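Side-chain contacts in arginine kinase (Anthopleura japonica, PDB 4RF6), which catalyses the reversible transfer of a phosphate group from ATP to L-arginine, giving phosphoarginine and ADP, with two kinase repeats in one chain: residues Arg136-Tyr141 with Lys157-Val162; Asp233-Ile238 with Asn258-Lys263; Glu393-Leu398 with Ser408-Ile413. One frame throughout, in Å; residues are numbered along the deposited sequence.

Contact 1: Arg136-Tyr141 with Lys157-Val162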
loop_
_atom_site.group_PDB
_atom_site.type_symbol
_atom_site.label_atom_id
_atom_site.label_comp_id
_atom_site.label_asym_id
_atom_site.label_seq_id
_atom_site.Cartn_x
_atom_site.Cartn_y
_atom_site.Cartn_z
ATOM N N ARG A 136 -22.205 13.353 4.915
ATOM C CA ARG A 136 -22.736 14.612 5.432
ATOM C C ARG A 136 -23.643 15.250 4.384
ATOM O O ARG A 136 -23.489 15.003 3.188
ATOM C CB ARG A 136 -21.598 15.580 5.790
ATOM C CG ARG A 136 -20.684 15.149 6.951
ATOM C CD ARG A 136 -21.411 15.227 8.288
ATOM N NE ARG A 136 -20.521 14.958 9.417
ATOM C CZ ARG A 136 -20.333 13.753 9.948
ATOM N NH1 ARG A 136 -20.970 12.698 9.450
ATOM N NH2 ARG A 136 -19.510 13.601 10.978
ATOM N N SER A 137 -24.592 16.063 4.834
ATOM C CA SER A 137 -25.423 16.838 3.925
ATOM C C SER A 137 -25.422 18.290 4.397
ATOM O O SER A 137 -25.386 18.552 5.603
ATOM C CB SER A 137 -26.847 16.277 3.877
ATOM O OG SER A 137 -26.857 14.933 3.434
ATOM N N LEU A 138 -25.443 19.228 3.452
ATOM C CA LEU A 138 -25.388 20.652 3.785
ATOM C C LEU A 138 -26.728 21.193 4.284
ATOM O O LEU A 138 -27.784 20.838 3.751
ATOM C CB LEU A 138 -24.938 21.483 2.582
ATOM C CG LEU A 138 -23.551 21.245 1.986
ATOM C CD1 LEU A 138 -23.255 22.290 0.920
ATOM C CD2 LEU A 138 -22.480 21.260 3.063
ATOM N N LYS A 139 -26.673 22.055 5.300
ATOM C CA LYS A 139 -27.849 22.782 5.775
ATOM C C LYS A 139 -28.535 23.527 4.642
ATOM O O LYS A 139 -27.867 24.066 3.756
ATOM C CB LYS A 139 -27.449 23.802 6.843
ATOM C CG LYS A 139 -27.163 23.206 8.199
ATOM C CD LYS A 139 -26.542 24.227 9.153
ATOM C CE LYS A 139 -26.378 23.637 10.556
ATOM N NZ LYS A 139 -25.227 24.230 11.300
ATOM N N GLY A 140 -29.864 23.561 4.671
ATOM C CA GLY A 140 -30.629 24.392 3.755
ATOM C C GLY A 140 -31.138 23.727 2.484
ATOM O O GLY A 140 -31.704 24.399 1.620
ATOM N N TYR A 141 -30.945 22.417 2.359
ATOM C CA TYR A 141 -31.372 21.703 1.156
ATOM C C TYR A 141 -32.075 20.385 1.487
ATOM O O TYR A 141 -32.012 19.901 2.618
ATOM C CB TYR A 141 -30.170 21.429 0.243
ATOM C CG TYR A 141 -29.312 22.641 -0.037
ATOM C CD1 TYR A 141 -29.716 23.599 -0.958
ATOM C CD2 TYR A 141 -28.098 22.830 0.622
ATOM C CE1 TYR A 141 -28.944 24.707 -1.219
ATOM C CE2 TYR A 141 -27.315 23.940 0.364
ATOM C CZ TYR A 141 -27.749 24.872 -0.560
ATOM O OH TYR A 141 -26.990 25.983 -0.830
ATOM N N LYS A 157 -21.048 23.980 -5.965
ATOM C CA LYS A 157 -20.326 25.242 -6.008
ATOM C C LYS A 157 -19.806 25.667 -4.636
ATOM O O LYS A 157 -18.652 26.099 -4.506
ATOM C CB LYS A 157 -21.216 26.339 -6.595
ATOM C CG LYS A 157 -20.824 27.741 -6.144
ATOM C CD LYS A 157 -21.496 28.805 -6.996
ATOM C CE LYS A 157 -21.105 30.206 -6.546
ATOM N NZ LYS A 157 -21.498 31.238 -7.553
ATOM N N LYS A 158 -20.655 25.558 -3.619
ATOM C CA LYS A 158 -20.266 25.923 -2.261
ATOM C C LYS A 158 -19.178 24.999 -1.741
ATOM O O LYS A 158 -18.211 25.453 -1.130
ATOM C CB LYS A 158 -21.472 25.890 -1.319
ATOM C CG LYS A 158 -22.263 27.187 -1.310
ATOM C CD LYS A 158 -23.753 26.941 -1.161
ATOM C CE LYS A 158 -24.212 27.019 0.282
ATOM N NZ LYS A 158 -25.559 27.675 0.362
ATOM N N VAL A 159 -19.342 23.703 -1.990
ATOM C CA VAL A 159 -18.390 22.708 -1.506
ATOM C C VAL A 159 -17.022 22.908 -2.147
ATOM O O VAL A 159 -16.003 22.965 -1.451
ATOM C CB VAL A 159 -18.895 21.269 -1.745
ATOM C CG1 VAL A 159 -17.776 20.263 -1.522
ATOM C CG2 VAL A 159 -20.064 20.963 -0.824
ATOM N N VAL A 160 -17.006 23.021 -3.473
ATOM C CA VAL A 160 -15.760 23.214 -4.219
ATOM C C VAL A 160 -14.992 24.446 -3.727
ATOM O O VAL A 160 -13.763 24.412 -3.587
ATOM C CB VAL A 160 -16.011 23.292 -5.737
ATOM C CG1 VAL A 160 -14.759 23.732 -6.479
ATOM C CG2 VAL A 160 -16.484 21.940 -6.262
ATOM N N GLY A 161 -15.724 25.521 -3.438
ATOM C CA GLY A 161 -15.133 26.730 -2.885
ATOM C C GLY A 161 -14.366 26.493 -1.595
ATOM O O GLY A 161 -13.312 27.094 -1.372
ATOM N N VAL A 162 -14.895 25.623 -0.739
ATOM C CA VAL A 162 -14.210 25.268 0.497
ATOM C C VAL A 162 -13.049 24.327 0.203
ATOM O O VAL A 162 -11.934 24.528 0.690
ATOM C CB VAL A 162 -15.156 24.604 1.518
ATOM C CG1 VAL A 162 -14.368 24.061 2.693
ATOM C CG2 VAL A 162 -16.198 25.587 2.006
HETATM O O HOH W 1 -27.865 26.842 2.391
#
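The Tyr141 ring is met at its edge, close to its own plane, by the ammonium of Lys158, which reaches it from the opposite direction; away from the two segments the same ring makes an edge-to-face contact with His151. Lys158 NZ donates to Tyr141 OH across 2.5 Å, unusually short, so the exact length is doubtful, and the phenol oxygen is also hydrogen-bonded to Glu154, one helical turn before Lys158. A lysine and a carboxylate thus gather at one hydroxyl and would probably polarise it. The lysine chain is bent at its last three torsions (chi3 94°), which carries NZ over to the phenol. A water takes a bond from Lys158 NZ and gives one to Lys139 O, 3.1 Å away, linking the helix to the backbone of the type II turn Leu138-Tyr141. This turn follows strand 127-136, an inner strand of the catalytic domain's antiparallel sheet and the first of it in the chain, and lies against helix 149-163. Deeper in, Leu138 CD1 touches Val159 CG2 at 3.9 Å, the two branched side chains crossing at a slant. Leu264 borders both Leu138 and Lys158, while Leu229, on strand 225-229, packs on Val159.

Contact 2: Asp233-Ile238 with Asn258-Lys263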
loop_
_atom_site.group_PDB
_atom_site.type_symbol
_atom_site.label_atom_id
_atom_site.label_comp_id
_atom_site.label_asym_id
_atom_site.label_seq_id
_atom_site.Cartn_x
_atom_site.Cartn_y
_atom_site.Cartn_z
ATOM N N ASP A 233 -25.138 10.961 -0.891
ATOM C CA ASP A 233 -25.396 12.116 -0.038
ATOM C C ASP A 233 -24.654 13.301 -0.653
ATOM O O ASP A 233 -23.883 13.115 -1.593
ATOM C CB ASP A 233 -24.900 11.857 1.393
ATOM C CG ASP A 233 -25.757 10.853 2.142
ATOM O OD1 ASP A 233 -26.815 11.252 2.664
ATOM O OD2 ASP A 233 -25.362 9.672 2.220
ATOM N N HIS A 234 -24.884 14.510 -0.141
ATOM C CA HIS A 234 -24.182 15.681 -0.665
ATOM C C HIS A 234 -22.673 15.453 -0.607
ATOM O O HIS A 234 -21.934 15.799 -1.530
ATOM C CB HIS A 234 -24.535 16.938 0.136
ATOM C CG HIS A 234 -25.995 17.266 0.145
ATOM N ND1 HIS A 234 -26.529 18.265 0.931
ATOM C CD2 HIS A 234 -27.033 16.729 -0.538
ATOM C CE1 HIS A 234 -27.833 18.327 0.734
ATOM N NE2 HIS A 234 -28.165 17.403 -0.150
ATOM N N LEU A 235 -22.224 14.850 0.486
ATOM C CA LEU A 235 -20.809 14.611 0.690
ATOM C C LEU A 235 -20.547 13.202 1.193
ATOM O O LEU A 235 -21.205 12.729 2.132
ATOM C CB LEU A 235 -20.239 15.616 1.693
ATOM C CG LEU A 235 -20.377 17.088 1.312
ATOM C CD1 LEU A 235 -20.240 17.989 2.530
ATOM C CD2 LEU A 235 -19.335 17.445 0.282
ATOM N N ARG A 236 -19.594 12.535 0.553
ATOM C CA ARG A 236 -18.983 11.343 1.110
ATOM C C ARG A 236 -17.498 11.652 1.241
ATOM O O ARG A 236 -16.789 11.797 0.241
ATOM C CB ARG A 236 -19.193 10.121 0.217
ATOM C CG ARG A 236 -18.715 8.835 0.887
ATOM C CD ARG A 236 -18.637 7.667 -0.074
ATOM N NE ARG A 236 -19.956 7.177 -0.462
ATOM C CZ ARG A 236 -20.172 5.987 -1.015
ATOM N NH1 ARG A 236 -19.153 5.165 -1.231
ATOM N NH2 ARG A 236 -21.405 5.613 -1.345
ATOM N N ILE A 237 -17.037 11.769 2.480
ATOM C CA ILE A 237 -15.692 12.243 2.769
ATOM C C ILE A 237 -14.851 11.123 3.365
ATOM O O ILE A 237 -15.200 10.571 4.411
ATOM C CB ILE A 237 -15.744 13.415 3.751
ATOM C CG1 ILE A 237 -16.717 14.482 3.240
ATOM C CG2 ILE A 237 -14.359 13.992 3.961
ATOM C CD1 ILE A 237 -17.231 15.439 4.321
ATOM N N ILE A 238 -13.742 10.800 2.701
ATOM C CA ILE A 238 -12.917 9.661 3.093
ATOM C C ILE A 238 -11.476 10.063 3.340
ATOM O O ILE A 238 -10.861 10.749 2.519
ATOM C CB ILE A 238 -12.930 8.562 2.005
ATOM C CG1 ILE A 238 -14.365 8.216 1.608
ATOM C CG2 ILE A 238 -12.180 7.318 2.472
ATOM C CD1 ILE A 238 -14.572 8.104 0.107
ATOM N N ASN A 258 -14.548 19.726 9.621
ATOM C CA ASN A 258 -14.823 20.887 10.463
ATOM C C ASN A 258 -14.770 22.206 9.684
ATOM O O ASN A 258 -15.560 23.117 9.940
ATOM C CB ASN A 258 -13.882 20.909 11.677
ATOM C CG ASN A 258 -14.230 19.844 12.705
ATOM O OD1 ASN A 258 -15.392 19.471 12.856
ATOM N ND2 ASN A 258 -13.222 19.351 13.417
ATOM N N GLU A 259 -13.852 22.299 8.726
ATOM C CA GLU A 259 -13.758 23.481 7.870
ATOM C C GLU A 259 -15.008 23.648 7.004
ATOM O O GLU A 259 -15.562 24.746 6.893
ATOM C CB GLU A 259 -12.504 23.425 6.989
ATOM C CG GLU A 259 -12.395 24.570 5.984
ATOM C CD GLU A 259 -12.384 25.947 6.638
ATOM O OE1 GLU A 259 -12.017 26.052 7.829
ATOM O OE2 GLU A 259 -12.743 26.931 5.954
ATOM N N ILE A 260 -15.446 22.553 6.392
ATOM C CA ILE A 260 -16.691 22.549 5.636
ATOM C C ILE A 260 -17.852 22.917 6.562
ATOM O O ILE A 260 -18.691 23.749 6.214
ATOM C CB ILE A 260 -16.949 21.178 4.977
ATOM C CG1 ILE A 260 -15.901 20.885 3.902
ATOM C CG2 ILE A 260 -18.341 21.132 4.371
ATOM C CD1 ILE A 260 -15.952 19.456 3.342
ATOM N N ASP A 261 -17.887 22.299 7.743
ATOM C CA ASP A 261 -18.928 22.566 8.732
ATOM C C ASP A 261 -18.965 24.055 9.080
ATOM O O ASP A 261 -20.023 24.691 9.036
ATOM C CB ASP A 261 -18.685 21.730 9.998
ATOM C CG ASP A 261 -19.903 21.677 10.917
ATOM O OD1 ASP A 261 -20.842 22.478 10.719
ATOM O OD2 ASP A 261 -19.911 20.829 11.840
ATOM N N LYS A 262 -17.799 24.600 9.421
ATOM C CA LYS A 262 -17.659 26.018 9.750
ATOM C C LYS A 262 -18.237 26.932 8.664
ATOM O O LYS A 262 -19.056 27.807 8.948
ATOM C CB LYS A 262 -16.179 26.347 9.965
ATOM C CG LYS A 262 -15.882 27.828 10.135
ATOM C CD LYS A 262 -14.389 28.101 10.018
ATOM C CE LYS A 262 -13.968 29.250 10.917
ATOM N NZ LYS A 262 -12.494 29.464 10.882
ATOM N N LYS A 263 -17.814 26.713 7.423
ATOM C CA LYS A 263 -18.190 27.587 6.320
ATOM C C LYS A 263 -19.603 27.336 5.795
ATOM O O LYS A 263 -20.241 28.249 5.267
ATOM C CB LYS A 263 -17.184 27.453 5.174
ATOM C CG LYS A 263 -15.777 27.948 5.505
ATOM C CD LYS A 263 -15.767 29.461 5.739
ATOM C CE LYS A 263 -14.367 29.982 6.051
ATOM N NZ LYS A 263 -13.386 29.570 5.009
#
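Strand residues 235-238 run past the helical segment 258-263 at sheet-to-helix distance, with Leu235 and Ile260 the nearest pair at 10.2 Å between their CA atoms, so the space between the backbones is bridged by side chains. Leu235 and Ile237, two apart on the strand, both point toward the helix and meet the same residue, Ile260. The isoleucine splits its two branches between them. Its gamma methyl CG2 lies 4.1 Å from Leu235 CD1, the two side chains overlapping alongside, each reaching from its own backbone, and its delta methyl CD1 lies 4.3 Å from Ile237 CD1. Ile260 holds CG2 anti to the backbone N and CG1 beside it (chi1 -66°), with the chain then extended to CD1, which spreads the two methyls over successive inward positions of the strand. Both contacts are apolar and buried. This is helix-on-sheet packing in the phosphagen (guanido) kinase catalytic domain, where helix 246-264 covers one face of the large antiparallel sheet. Arg236, between the two inward residues, points away from the helix and forms a salt bridge with Glu231. The strand thus presents apolar groups to the helix and a predicted ATP-binding arginine on its other face. Phe266 and Val162 also pack on Ile260, and Leu229 and Val159 on Leu235, so that helix 149-163 shares this hydrophobic layer. On the helix itself, Lys263 NZ makes a salt bridge of 2.9 Å to Glu259 OE2, one turn back, approaching nearly along the oxygen's C-O axis. Just before the strand, the buried imidazole of His234 is held at both nitrogens: ND1 is hydrogen-bonded to Leu138 N and NE2 to Gly142 O.

Contact 3: Glu393-Leu398 with Ser408-Ile413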
loop_
_atom_site.group_PDB
_atom_site.type_symbol
_atom_site.label_atom_id
_atom_site.label_comp_id
_atom_site.label_asym_id
_atom_site.label_seq_id
_atom_site.Cartn_x
_atom_site.Cartn_y
_atom_site.Cartn_z
ATOM N N GLU A 393 22.082 -23.129 21.658
ATOM C CA GLU A 393 22.737 -22.276 22.649
ATOM C C GLU A 393 22.852 -20.852 22.125
ATOM O O GLU A 393 22.568 -19.885 22.839
ATOM C CB GLU A 393 24.137 -22.794 22.992
ATOM C CG GLU A 393 24.204 -24.268 23.348
ATOM C CD GLU A 393 24.241 -25.163 22.124
ATOM O OE1 GLU A 393 23.626 -26.247 22.161
ATOM O OE2 GLU A 393 24.887 -24.783 21.126
ATOM N N LEU A 394 23.279 -20.734 20.871
ATOM C CA LEU A 394 23.380 -19.441 20.208
ATOM C C LEU A 394 21.995 -18.801 20.142
ATOM O O LEU A 394 21.835 -17.610 20.421
ATOM C CB LEU A 394 23.968 -19.615 18.802
ATOM C CG LEU A 394 24.458 -18.408 18.004
ATOM C CD1 LEU A 394 25.555 -18.834 17.048
ATOM C CD2 LEU A 394 23.336 -17.774 17.217
ATOM N N PHE A 395 20.997 -19.603 19.775
ATOM C CA PHE A 395 19.615 -19.146 19.733
ATOM C C PHE A 395 19.180 -18.606 21.093
ATOM O O PHE A 395 18.588 -17.528 21.183
ATOM C CB PHE A 395 18.687 -20.285 19.305
ATOM C CG PHE A 395 17.229 -19.899 19.275
ATOM C CD1 PHE A 395 16.731 -19.085 18.263
ATOM C CD2 PHE A 395 16.355 -20.358 20.251
ATOM C CE1 PHE A 395 15.391 -18.730 18.232
ATOM C CE2 PHE A 395 15.015 -20.009 20.225
ATOM C CZ PHE A 395 14.530 -19.195 19.214
ATOM N N ASP A 396 19.485 -19.356 22.148
ATOM C CA ASP A 396 19.105 -18.956 23.496
ATOM C C ASP A 396 19.789 -17.661 23.947
ATOM O O ASP A 396 19.167 -16.820 24.599
ATOM C CB ASP A 396 19.375 -20.082 24.499
ATOM C CG ASP A 396 18.340 -21.187 24.430
ATOM O OD1 ASP A 396 18.665 -22.328 24.830
ATOM O OD2 ASP A 396 17.208 -20.916 23.974
ATOM N N SER A 397 21.060 -17.499 23.588
ATOM C CA SER A 397 21.816 -16.315 23.993
ATOM C C SER A 397 21.354 -15.040 23.283
ATOM O O SER A 397 21.615 -13.932 23.760
ATOM C CB SER A 397 23.325 -16.531 23.797
ATOM O OG SER A 397 23.632 -16.922 22.466
ATOM N N LEU A 398 20.655 -15.193 22.159
ATOM C CA LEU A 398 20.276 -14.041 21.332
ATOM C C LEU A 398 18.767 -13.785 21.198
ATOM O O LEU A 398 18.358 -12.667 20.885
ATOM C CB LEU A 398 20.894 -14.168 19.932
ATOM C CG LEU A 398 22.426 -14.206 19.852
ATOM C CD1 LEU A 398 22.893 -14.438 18.425
ATOM C CD2 LEU A 398 23.026 -12.917 20.400
ATOM N N SER A 408 14.293 -8.418 15.982
ATOM C CA SER A 408 14.737 -9.566 16.770
ATOM C C SER A 408 15.556 -10.535 15.923
ATOM O O SER A 408 15.621 -10.409 14.698
ATOM C CB SER A 408 13.547 -10.309 17.371
ATOM O OG SER A 408 12.844 -11.018 16.365
ATOM N N LEU A 409 16.189 -11.499 16.582
ATOM C CA LEU A 409 16.877 -12.573 15.872
ATOM C C LEU A 409 15.894 -13.321 14.986
ATOM O O LEU A 409 16.208 -13.669 13.843
ATOM C CB LEU A 409 17.508 -13.559 16.853
ATOM C CG LEU A 409 18.199 -14.754 16.198
ATOM C CD1 LEU A 409 19.466 -14.304 15.503
ATOM C CD2 LEU A 409 18.510 -15.851 17.210
ATOM N N TYR A 410 14.700 -13.577 15.514
ATOM C CA TYR A 410 13.721 -14.355 14.768
ATOM C C TYR A 410 13.252 -13.599 13.533
ATOM O O TYR A 410 12.984 -14.215 12.499
ATOM C CB TYR A 410 12.528 -14.765 15.639
ATOM C CG TYR A 410 12.056 -16.175 15.344
ATOM C CD1 TYR A 410 11.568 -16.516 14.085
ATOM C CD2 TYR A 410 12.107 -17.161 16.317
ATOM C CE1 TYR A 410 11.144 -17.804 13.804
ATOM C CE2 TYR A 410 11.681 -18.453 16.051
ATOM C CZ TYR A 410 11.204 -18.767 14.796
ATOM O OH TYR A 410 10.781 -20.049 14.526
ATOM N N ASP A 411 13.153 -12.272 13.636
ATOM C CA ASP A 411 12.902 -11.445 12.456
ATOM C C ASP A 411 13.940 -11.761 11.378
ATOM O O ASP A 411 13.601 -11.961 10.208
ATOM C CB ASP A 411 12.972 -9.949 12.799
ATOM C CG ASP A 411 11.779 -9.474 13.601
ATOM O OD1 ASP A 411 10.702 -10.092 13.473
ATOM O OD2 ASP A 411 11.918 -8.481 14.349
ATOM N N CYS A 412 15.205 -11.815 11.786
ATOM C CA CYS A 412 16.305 -12.008 10.840
ATOM C C CYS A 412 16.310 -13.385 10.190
ATOM O O CYS A 412 16.656 -13.521 9.019
ATOM C CB CYS A 412 17.648 -11.772 11.529
ATOM S SG CYS A 412 17.928 -10.054 11.984
ATOM N N ILE A 413 15.919 -14.407 10.947
ATOM C CA ILE A 413 16.014 -15.777 10.456
ATOM C C ILE A 413 14.702 -16.279 9.858
ATOM O O ILE A 413 14.651 -17.371 9.284
ATOM C CB ILE A 413 16.465 -16.735 11.576
ATOM C CG1 ILE A 413 15.312 -16.984 12.556
ATOM C CG2 ILE A 413 17.692 -16.170 12.298
ATOM C CD1 ILE A 413 15.604 -18.054 13.579
#
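Phe395 and Leu409 both set CG anti to the backbone N (chi1 178° and 177°), which extends the two side chains into the space between their helices until Phe395 CD1 and Leu409 CD2 come within 3.8 Å, the ring and the isobutyl group set at an angle. The same leucine methyl, CD2, lies 4.0 Å from Leu398 CB, so it sits between two residues that are three apart on helix 392-398. At the next ring atom, Phe395 turns an edge to Tyr410: CE1 is 4.1 Å from Tyr410 CD2, which lies near the plane of the phenylalanine ring. One face of the Tyr410 ring is covered from within its own helix, Ile413 CD1 standing 4.3 Å above its centre. All these contacts are apolar. The segments belong to two successive helices joined by a loop in the small N-terminal domain of the second kinase repeat; the axes of the two short helical segments, 129° apart in direction, come no nearer than 11.4 Å, so side chains bridge the gap. Leu440 of helix 438-448 packs on Leu394, Leu409 and Ile413, bringing a third helix to the cluster. The helix that carries Leu409 starts with a capping box: Ser408 OG accepts from Asp411 N at 3.0 Å, and Ser408 N donates its N-H to Asp411 OD2 at 2.9 Å, along a nearly straight N-H...O line but from above the carboxylate plane. The reciprocal bonds satisfy two amides at the helix start and fix the residue just before Leu409. Asp411 has further partners, since its two oxygens form salt bridges with Arg370 and Arg125; the second of these joins the cap to the first repeat of the chain.

From the N terminus, contact 1 comes first, closing the loop between strand 127-136 and helix 149-163. Contact 2 opens only afterwards and closes a longer excursion from strand 235-242 to helix 246-264. The two are in series, neither nested nor crossed, yet adjacent in space, with centres 7 Å apart: Arg136 O probably accepts from Leu235 N between neighbouring strands, and Val159 packs on Leu235. Contact 1 ties helix 149-163 to the turn leaving strand 127-136, and contact 2 ties helix 246-264 to strand 235-242. Contact 3 follows later, closing a short helix-to-helix loop in the N-terminal domain of the second repeat. Its centre lies about 51 Å from that of contact 2, across the chain's centre.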